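Local coordinates for hypothetical protein RBSTP0775 (Geobacillus stearothermophilus, PDB 1RZ3) that is of unknown function but probably binds ATP and may act as a P-loop kinase of the phosphoribulokinase/uridine kinase type, at residues A[19-27]-A[95-103]; A[50-58]-A[120-131]. One frame throughout, in Å; residues are numbered along the deposited sequence.

Contact 1 of 2, residues A[19-27]-A[95-103]; sequences TAGRLVLGI and RQLKASHQL
At the entry to strand 23-29, the middle strand of the parallel sheet, Arg22 reaches into the turn that joins helix 86-94 to strand 102-109. Its side chain runs extended from CG to NE, and CG lies anti to the carbonyl carbon (chi1 -63°). This carries the guanidinium out to a cluster of backbone carbonyls. Arg22 NH1 donates to Leu97 O at 2.8 Å in a fairly straight bond of 158°. Ser100 O is gripped end-on by NH1 and NH2 together, each of these Arg22 nitrogens standing 2.8 Å from it. Both oxygens lie near the guanidinium plane, at its edge, but NH1 sits well above the carbonyl plane of Leu97. Lys98 O lies over one face of the group. A further bond from NH2 goes to Ser123 O. The flat group is thus held in its rotation by bonds to the carbonyls of Leu97, Ser100 and Ser123.

The sheet order is that of the kinase-like P-loop folds, and strand 23-29 leads into the probable Walker A loop. The turn is also closed on itself, since Ser100 N bonds Gln96 O at 3.0 Å. One water bridges the backbones, accepting from Arg22 N at 2.9 Å and donating to Lys98 O.

Deeper in, the contact becomes apolar. Val24 CG1 meets Leu97 CD1 at 3.7 Å, the two side chains crossing at about a right angle. Leu97 also packs on Ile130 of the neighbouring strand. Lys98 starts away from the strand, but bends at chi2 and chi4 and folds back over it. Its CE passes 3.1 Å from Arg22 O, and NZ lies beside Val24 CG2. The ammonium forms a salt bridge with Asp145, whose OD2 also accepts from Val24 N.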
loop_
_atom_site.group_PDB
_atom_site.type_symbol
_atom_site.label_atom_id
_atom_site.label_comp_id
_atom_site.label_asym_id
_atom_site.label_seq_id
_atom_site.Cartn_x
_atom_site.Cartn_y
_atom_site.Cartn_z
ATOM N N THR A 19 18.757 -1.491 -9.273
ATOM C CA THR A 19 18.678 -0.840 -7.975
ATOM C C THR A 19 19.793 0.182 -7.769
ATOM O O THR A 19 20.900 0.035 -8.292
ATOM C CB THR A 19 18.755 -1.864 -6.823
ATOM O OG1 THR A 19 17.777 -2.893 -7.021
ATOM C CG2 THR A 19 18.467 -1.187 -5.511
ATOM N N ALA A 20 19.472 1.222 -7.009
ATOM C CA ALA A 20 20.404 2.290 -6.672
ATOM C C ALA A 20 20.020 2.665 -5.249
ATOM O O ALA A 20 19.285 3.630 -5.018
ATOM C CB ALA A 20 20.216 3.478 -7.607
ATOM N N GLY A 21 20.517 1.885 -4.296
ATOM C CA GLY A 21 20.175 2.123 -2.908
ATOM C C GLY A 21 18.957 1.269 -2.610
ATOM O O GLY A 21 18.786 0.215 -3.219
ATOM N N ARG A 22 18.105 1.709 -1.692
ATOM C CA ARG A 22 16.915 0.944 -1.348
ATOM C C ARG A 22 15.939 0.959 -2.518
ATOM O O ARG A 22 15.777 1.981 -3.189
ATOM C CB ARG A 22 16.216 1.547 -0.125
ATOM C CG ARG A 22 17.019 1.525 1.156
ATOM C CD ARG A 22 16.287 2.274 2.251
ATOM N NE ARG A 22 17.061 2.339 3.488
ATOM C CZ ARG A 22 16.829 3.211 4.462
ATOM N NH1 ARG A 22 15.843 4.090 4.343
ATOM N NH2 ARG A 22 17.592 3.220 5.550
ATOM N N LEU A 23 15.302 -0.176 -2.767
ATOM C CA LEU A 23 14.315 -0.269 -3.834
ATOM C C LEU A 23 12.942 -0.226 -3.160
ATOM O O LEU A 23 12.643 -1.055 -2.301
ATOM C CB LEU A 23 14.486 -1.578 -4.604
ATOM C CG LEU A 23 13.596 -1.779 -5.837
ATOM C CD1 LEU A 23 13.893 -0.695 -6.872
ATOM C CD2 LEU A 23 13.853 -3.154 -6.422
ATOM N N VAL A 24 12.120 0.749 -3.532
ATOM C CA VAL A 24 10.789 0.882 -2.950
ATOM C C VAL A 24 9.732 0.276 -3.874
ATOM O O VAL A 24 9.534 0.738 -4.998
ATOM C CB VAL A 24 10.470 2.367 -2.661
ATOM C CG1 VAL A 24 9.095 2.503 -2.039
ATOM C CG2 VAL A 24 11.539 2.944 -1.731
ATOM N N LEU A 25 9.061 -0.761 -3.382
ATOM C CA LEU A 25 8.048 -1.480 -4.147
ATOM C C LEU A 25 6.658 -1.192 -3.608
ATOM O O LEU A 25 6.473 -0.985 -2.412
ATOM C CB LEU A 25 8.292 -2.984 -4.052
ATOM C CG LEU A 25 9.735 -3.470 -4.167
ATOM C CD1 LEU A 25 9.822 -4.928 -3.711
ATOM C CD2 LEU A 25 10.212 -3.313 -5.602
ATOM N N GLY A 26 5.679 -1.189 -4.497
ATOM C CA GLY A 26 4.322 -0.946 -4.063
ATOM C C GLY A 26 3.400 -2.017 -4.606
ATOM O O GLY A 26 3.550 -2.458 -5.748
ATOM N N ILE A 27 2.471 -2.465 -3.772
ATOM C CA ILE A 27 1.487 -3.451 -4.184
ATOM C C ILE A 27 0.155 -2.724 -4.031
ATOM O O ILE A 27 -0.372 -2.580 -2.931
ATOM C CB ILE A 27 1.517 -4.710 -3.297
ATOM C CG1 ILE A 27 2.881 -5.401 -3.424
ATOM C CG2 ILE A 27 0.414 -5.669 -3.724
ATOM C CD1 ILE A 27 2.984 -6.713 -2.662
ATOM N N ARG A 95 8.392 10.250 1.922
ATOM C CA ARG A 95 9.604 11.036 1.656
ATOM C C ARG A 95 10.817 10.486 2.403
ATOM O O ARG A 95 11.959 10.754 2.031
ATOM C CB ARG A 95 9.412 12.499 2.077
ATOM C CG ARG A 95 8.499 13.322 1.193
ATOM C CD ARG A 95 8.480 14.781 1.648
ATOM N NE ARG A 95 7.587 15.602 0.832
ATOM C CZ ARG A 95 7.368 16.900 1.032
ATOM N NH1 ARG A 95 7.982 17.535 2.024
ATOM N NH2 ARG A 95 6.532 17.562 0.244
ATOM N N GLN A 96 10.560 9.719 3.457
ATOM C CA GLN A 96 11.624 9.160 4.293
ATOM C C GLN A 96 12.117 7.762 3.911
ATOM O O GLN A 96 13.132 7.298 4.433
ATOM C CB GLN A 96 11.144 9.108 5.747
ATOM C CG GLN A 96 10.579 10.415 6.266
ATOM C CD GLN A 96 11.614 11.512 6.297
ATOM O OE1 GLN A 96 12.664 11.369 6.923
ATOM N NE2 GLN A 96 11.329 12.617 5.618
ATOM N N LEU A 97 11.410 7.089 3.011
ATOM C CA LEU A 97 11.784 5.726 2.633
ATOM C C LEU A 97 13.204 5.522 2.113
ATOM O O LEU A 97 13.842 4.513 2.415
ATOM C CB LEU A 97 10.790 5.178 1.607
ATOM C CG LEU A 97 9.336 5.087 2.081
ATOM C CD1 LEU A 97 8.472 4.552 0.954
ATOM C CD2 LEU A 97 9.236 4.194 3.303
ATOM N N LYS A 98 13.710 6.475 1.342
ATOM C CA LYS A 98 15.042 6.329 0.776
ATOM C C LYS A 98 16.235 6.495 1.707
ATOM O O LYS A 98 17.243 5.806 1.535
ATOM C CB LYS A 98 15.216 7.279 -0.415
ATOM C CG LYS A 98 14.728 6.716 -1.739
ATOM C CD LYS A 98 15.565 5.511 -2.156
ATOM C CE LYS A 98 15.195 5.025 -3.546
ATOM N NZ LYS A 98 13.778 4.612 -3.641
ATOM N N ALA A 99 16.144 7.379 2.694
ATOM C CA ALA A 99 17.305 7.595 3.550
ATOM C C ALA A 99 17.161 7.476 5.061
ATOM O O ALA A 99 18.169 7.362 5.754
ATOM C CB ALA A 99 17.931 8.948 3.211
ATOM N N SER A 100 15.940 7.504 5.588
ATOM C CA SER A 100 15.772 7.416 7.036
ATOM C C SER A 100 16.218 6.083 7.624
ATOM O O SER A 100 16.048 5.028 7.013
ATOM C CB SER A 100 14.319 7.687 7.430
ATOM O OG SER A 100 13.999 9.058 7.248
ATOM N N HIS A 101 16.788 6.137 8.825
ATOM C CA HIS A 101 17.258 4.930 9.495
ATOM C C HIS A 101 16.084 4.162 10.102
ATOM O O HIS A 101 16.023 2.933 10.052
ATOM C CB HIS A 101 18.245 5.303 10.603
ATOM C CG HIS A 101 18.843 4.122 11.299
ATOM N ND1 HIS A 101 19.805 3.322 10.718
ATOM C CD2 HIS A 101 18.620 3.606 12.531
ATOM C CE1 HIS A 101 20.151 2.369 11.565
ATOM N NE2 HIS A 101 19.447 2.519 12.672
ATOM N N GLN A 102 15.141 4.900 10.669
ATOM C CA GLN A 102 13.988 4.282 11.303
ATOM C C GLN A 102 12.824 5.254 11.276
ATOM O O GLN A 102 13.016 6.454 11.079
ATOM C CB GLN A 102 14.328 3.938 12.753
ATOM C CG GLN A 102 14.674 5.167 13.589
ATOM C CD GLN A 102 15.318 4.822 14.912
ATOM O OE1 GLN A 102 16.472 4.395 14.962
ATOM N NE2 GLN A 102 14.574 5.000 15.996
ATOM N N LEU A 103 11.623 4.730 11.480
ATOM C CA LEU A 103 10.422 5.551 11.496
ATOM C C LEU A 103 9.541 5.148 12.664
ATOM O O LEU A 103 9.359 3.959 12.934
ATOM C CB LEU A 103 9.622 5.367 10.202
ATOM C CG LEU A 103 10.304 5.701 8.878
ATOM C CD1 LEU A 103 9.363 5.375 7.735
ATOM C CD2 LEU A 103 10.691 7.170 8.853
HETATM O O HOH W 1 18.389 4.350 -0.511
#

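Contact 2 of 2, residues A[50-58]-A[120-131]; sequences GISVCVFHM and VYLSDSDMIMIE. With CA (calcium ion), chain C.
Phe56 and Cys54 point from edge strand 53-57 into a hollow lined by Val120, Leu122 and Ile128. The strand runs parallel to strand 127-131, their axes 4.7 Å apart at closest approach. Regular backbone bonds zip the pair, from Met127 N to Ser52 O through to Met58 N on Glu131 O.

With chi1 at 179°, which turns SG away from the backbone N, the Cys54 sulfur reaches two methyls at once. Val120 CG1 lies 3.3 Å from Cys54 SG, and Leu122 CD2 touches it roughly at right angles to the first. Ile128 CD1 packs against Cys54 CB at 3.6 Å. The Phe56 ring presents its edge to Leu122 CD2 and Ile128 CG2, both near the ring plane. Val120 CG1 comes to Phe56 CZ at 3.6 Å, from the opposite direction. Leu103 and Leu105 of strand 102-109 also pack on this ring. Just before the strand, Ile51 CG2 abuts both Asp126 CB and selenomethionine Met127 CG, each 3.7 Å away. On the sheet face that carries Val53 and Met129, Val53 CG1 rests on Met129 CB.

At the N-terminal end of the pair, Asp126 OD2 accepts from Ser52 N through its anti lone pair at 2.8 Å. A calcium ion sits beside this end, bound by Asp124 OD1 at 2.3 Å. One of its waters also bonds Ser52 OG.

At the C-terminal end, His57 ND1 donates to Glu131 OE2 at 2.6 Å. The oxygen lies in the ring plane, while the carboxylate is turned 71° against it. An alanine at His57 removes the ring, and Glu131 OE2, left without its ND1 donor, would probably be freer to turn. Shared between His57 and Thr36 of the probable Walker A motif, this oxygen links the edge strand to the presumed phosphate-binding loop.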
loop_
_atom_site.group_PDB
_atom_site.type_symbol
_atom_site.label_atom_id
_atom_site.label_comp_id
_atom_site.label_asym_id
_atom_site.label_seq_id
_atom_site.Cartn_x
_atom_site.Cartn_y
_atom_site.Cartn_z
ATOM N N GLY A 50 17.868 -14.008 -0.257
ATOM C CA GLY A 50 18.923 -13.169 0.287
ATOM C C GLY A 50 18.649 -11.679 0.287
ATOM O O GLY A 50 19.577 -10.879 0.384
ATOM N N ILE A 51 17.379 -11.296 0.185
ATOM C CA ILE A 51 17.017 -9.882 0.180
ATOM C C ILE A 51 16.384 -9.461 1.505
ATOM O O ILE A 51 15.435 -10.095 1.972
ATOM C CB ILE A 51 15.998 -9.555 -0.938
ATOM C CG1 ILE A 51 16.504 -10.070 -2.291
ATOM C CG2 ILE A 51 15.738 -8.051 -0.975
ATOM C CD1 ILE A 51 17.826 -9.481 -2.739
ATOM N N SER A 52 16.909 -8.397 2.110
ATOM C CA SER A 52 16.340 -7.895 3.358
ATOM C C SER A 52 15.190 -6.978 2.952
ATOM O O SER A 52 15.408 -5.973 2.277
ATOM C CB SER A 52 17.371 -7.101 4.159
ATOM O OG SER A 52 18.345 -7.958 4.725
ATOM N N VAL A 53 13.979 -7.334 3.371
ATOM C CA VAL A 53 12.779 -6.571 3.025
ATOM C C VAL A 53 12.012 -6.060 4.247
ATOM O O VAL A 53 11.749 -6.816 5.186
ATOM C CB VAL A 53 11.802 -7.438 2.187
ATOM C CG1 VAL A 53 10.600 -6.602 1.740
ATOM C CG2 VAL A 53 12.524 -8.036 0.987
ATOM N N CYS A 54 11.659 -4.775 4.218
ATOM C CA CYS A 54 10.884 -4.132 5.283
ATOM C C CYS A 54 9.489 -3.935 4.672
ATOM O O CYS A 54 9.366 -3.432 3.555
ATOM C CB CYS A 54 11.510 -2.779 5.650
ATOM S SG CYS A 54 10.634 -1.859 6.939
ATOM N N VAL A 55 8.444 -4.327 5.394
ATOM C CA VAL A 55 7.085 -4.225 4.866
ATOM C C VAL A 55 6.169 -3.280 5.643
ATOM O O VAL A 55 6.176 -3.269 6.873
ATOM C CB VAL A 55 6.404 -5.618 4.844
ATOM C CG1 VAL A 55 5.044 -5.523 4.167
ATOM C CG2 VAL A 55 7.298 -6.639 4.137
ATOM N N PHE A 56 5.384 -2.492 4.908
ATOM C CA PHE A 56 4.419 -1.558 5.495
ATOM C C PHE A 56 3.050 -1.929 4.939
ATOM O O PHE A 56 2.937 -2.329 3.779
ATOM C CB PHE A 56 4.744 -0.110 5.103
ATOM C CG PHE A 56 5.922 0.468 5.830
ATOM C CD1 PHE A 56 5.773 1.012 7.100
ATOM C CD2 PHE A 56 7.185 0.454 5.250
ATOM C CE1 PHE A 56 6.872 1.539 7.786
ATOM C CE2 PHE A 56 8.287 0.977 5.924
ATOM C CZ PHE A 56 8.131 1.520 7.193
ATOM N N HIS A 57 2.017 -1.799 5.769
ATOM C CA HIS A 57 0.650 -2.119 5.370
ATOM C C HIS A 57 -0.153 -0.843 5.604
ATOM O O HIS A 57 -0.352 -0.440 6.748
ATOM C CB HIS A 57 0.109 -3.256 6.242
ATOM C CG HIS A 57 0.912 -4.518 6.158
ATOM N ND1 HIS A 57 0.753 -5.436 5.143
ATOM C CD2 HIS A 57 1.891 -5.007 6.957
ATOM C CE1 HIS A 57 1.599 -6.436 5.320
ATOM N NE2 HIS A 57 2.300 -6.201 6.414
HETATM N N MSE A 58 -0.625 -0.215 4.532
HETATM C CA MSE A 58 -1.340 1.051 4.678
HETATM C C MSE A 58 -2.582 1.051 5.557
HETATM O O MSE A 58 -2.946 2.098 6.092
HETATM C CB MSE A 58 -1.675 1.642 3.309
HETATM C CG MSE A 58 -0.443 1.976 2.467
HETATM SE SE MSE A 58 0.936 2.960 3.408
HETATM C CE MSE A 58 -0.039 4.600 3.727
ATOM N N VAL A 120 9.613 1.238 13.204
ATOM C CA VAL A 120 10.010 0.319 12.150
ATOM C C VAL A 120 11.403 0.739 11.695
ATOM O O VAL A 120 11.633 1.901 11.366
ATOM C CB VAL A 120 9.046 0.364 10.935
ATOM C CG1 VAL A 120 9.565 -0.554 9.828
ATOM C CG2 VAL A 120 7.658 -0.080 11.357
ATOM N N TYR A 121 12.338 -0.201 11.695
ATOM C CA TYR A 121 13.703 0.101 11.276
ATOM C C TYR A 121 13.910 -0.200 9.800
ATOM O O TYR A 121 13.623 -1.307 9.336
ATOM C CB TYR A 121 14.693 -0.706 12.119
ATOM C CG TYR A 121 14.761 -0.225 13.546
ATOM C CD1 TYR A 121 15.646 0.789 13.916
ATOM C CD2 TYR A 121 13.900 -0.742 14.515
ATOM C CE1 TYR A 121 15.673 1.281 15.218
ATOM C CE2 TYR A 121 13.917 -0.259 15.820
ATOM C CZ TYR A 121 14.806 0.755 16.165
ATOM O OH TYR A 121 14.826 1.244 17.453
ATOM N N LEU A 122 14.399 0.797 9.068
ATOM C CA LEU A 122 14.671 0.661 7.643
ATOM C C LEU A 122 16.131 0.276 7.459
ATOM O O LEU A 122 16.473 -0.528 6.591
ATOM C CB LEU A 122 14.388 1.985 6.928
ATOM C CG LEU A 122 12.946 2.484 7.068
ATOM C CD1 LEU A 122 12.746 3.738 6.224
ATOM C CD2 LEU A 122 11.992 1.387 6.623
ATOM N N SER A 123 16.977 0.875 8.294
ATOM C CA SER A 123 18.418 0.646 8.311
ATOM C C SER A 123 19.033 0.104 7.026
ATOM O O SER A 123 19.105 0.819 6.029
ATOM C CB SER A 123 18.776 -0.271 9.483
ATOM O OG SER A 123 18.242 0.238 10.694
ATOM N N ASP A 124 19.477 -1.153 7.033
ATOM C CA ASP A 124 20.106 -1.701 5.837
ATOM C C ASP A 124 19.199 -2.547 4.945
ATOM O O ASP A 124 19.656 -3.486 4.288
ATOM C CB ASP A 124 21.378 -2.486 6.215
ATOM C CG ASP A 124 21.076 -3.784 6.938
ATOM O OD1 ASP A 124 20.056 -3.847 7.650
ATOM O OD2 ASP A 124 21.872 -4.736 6.806
ATOM N N SER A 125 17.914 -2.206 4.904
ATOM C CA SER A 125 16.975 -2.945 4.056
ATOM C C SER A 125 17.410 -2.811 2.597
ATOM O O SER A 125 17.896 -1.758 2.183
ATOM C CB SER A 125 15.556 -2.371 4.178
ATOM O OG SER A 125 15.053 -2.452 5.497
ATOM N N ASP A 126 17.241 -3.875 1.819
ATOM C CA ASP A 126 17.571 -3.822 0.397
ATOM C C ASP A 126 16.341 -3.290 -0.335
ATOM O O ASP A 126 16.451 -2.565 -1.333
ATOM C CB ASP A 126 17.904 -5.212 -0.139
ATOM C CG ASP A 126 19.145 -5.795 0.494
ATOM O OD1 ASP A 126 20.209 -5.144 0.425
ATOM O OD2 ASP A 126 19.055 -6.905 1.057
HETATM N N MSE A 127 15.169 -3.658 0.174
HETATM C CA MSE A 127 13.911 -3.237 -0.428
HETATM C C MSE A 127 12.877 -2.906 0.633
HETATM O O MSE A 127 12.869 -3.492 1.714
HETATM C CB MSE A 127 13.336 -4.350 -1.313
HETATM C CG MSE A 127 14.302 -4.945 -2.319
HETATM SE SE MSE A 127 13.407 -6.168 -3.557
HETATM C CE MSE A 127 14.894 -6.503 -4.754
ATOM N N ILE A 128 11.998 -1.965 0.305
ATOM C CA ILE A 128 10.920 -1.565 1.193
ATOM C C ILE A 128 9.660 -1.898 0.413
ATOM O O ILE A 128 9.502 -1.465 -0.731
ATOM C CB ILE A 128 10.928 -0.041 1.471
ATOM C CG1 ILE A 128 12.280 0.387 2.054
ATOM C CG2 ILE A 128 9.770 0.317 2.414
ATOM C CD1 ILE A 128 12.677 -0.365 3.296
HETATM N N MSE A 129 8.768 -2.674 1.012
HETATM C CA MSE A 129 7.537 -3.040 0.327
HETATM C C MSE A 129 6.325 -2.448 1.026
HETATM O O MSE A 129 6.146 -2.614 2.231
HETATM C CB MSE A 129 7.397 -4.555 0.249
HETATM C CG MSE A 129 6.238 -4.991 -0.621
HETATM SE SE MSE A 129 6.096 -6.893 -0.661
HETATM C CE MSE A 129 7.614 -7.287 -1.792
ATOM N N ILE A 130 5.499 -1.755 0.254
ATOM C CA ILE A 130 4.300 -1.112 0.772
ATOM C C ILE A 130 3.075 -1.634 0.028
ATOM O O ILE A 130 3.041 -1.621 -1.203
ATOM C CB ILE A 130 4.393 0.422 0.585
ATOM C CG1 ILE A 130 5.664 0.940 1.271
ATOM C CG2 ILE A 130 3.149 1.102 1.145
ATOM C CD1 ILE A 130 5.941 2.405 1.044
ATOM N N GLU A 131 2.077 -2.109 0.773
ATOM C CA GLU A 131 0.854 -2.609 0.158
ATOM C C GLU A 131 -0.344 -1.866 0.728
ATOM O O GLU A 131 -0.377 -1.551 1.917
ATOM C CB GLU A 131 0.701 -4.121 0.398
ATOM C CG GLU A 131 0.537 -4.546 1.854
ATOM C CD GLU A 131 -0.915 -4.594 2.310
ATOM O OE1 GLU A 131 -1.814 -4.250 1.510
ATOM O OE2 GLU A 131 -1.155 -4.983 3.474
HETATM CA CA CA C . 19.036 -5.419 9.021
HETATM O O HOH W 2 21.060 -8.697 -0.766
HETATM O O HOH W 3 20.539 -8.035 3.217
HETATM O O HOH W 4 19.327 -6.530 6.740
HETATM O O HOH W 5 20.211 -6.260 10.917
#

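From the N terminus the chain first lays down 19-27, then passes through helix 35-48 to 50-58. Contact 1 closes when 95-103 returns to 19-27, and contact 2 when 120-131 returns to 50-58. The segments alternate, so the two loops cross and neither nests in the other. Strand 127-132 lies between strands 53-57 and 23-29, and Ile27 N probably bonds Ile130 O. The segments 95-103 and 120-131 also meet in the antiparallel hairpin, through a probable bond from Val120 N to Leu103 O. Together the contacts tie this two-stranded hairpin and its preceding turn to strands 53-57, 127-132 and 23-29 of the parallel sheet.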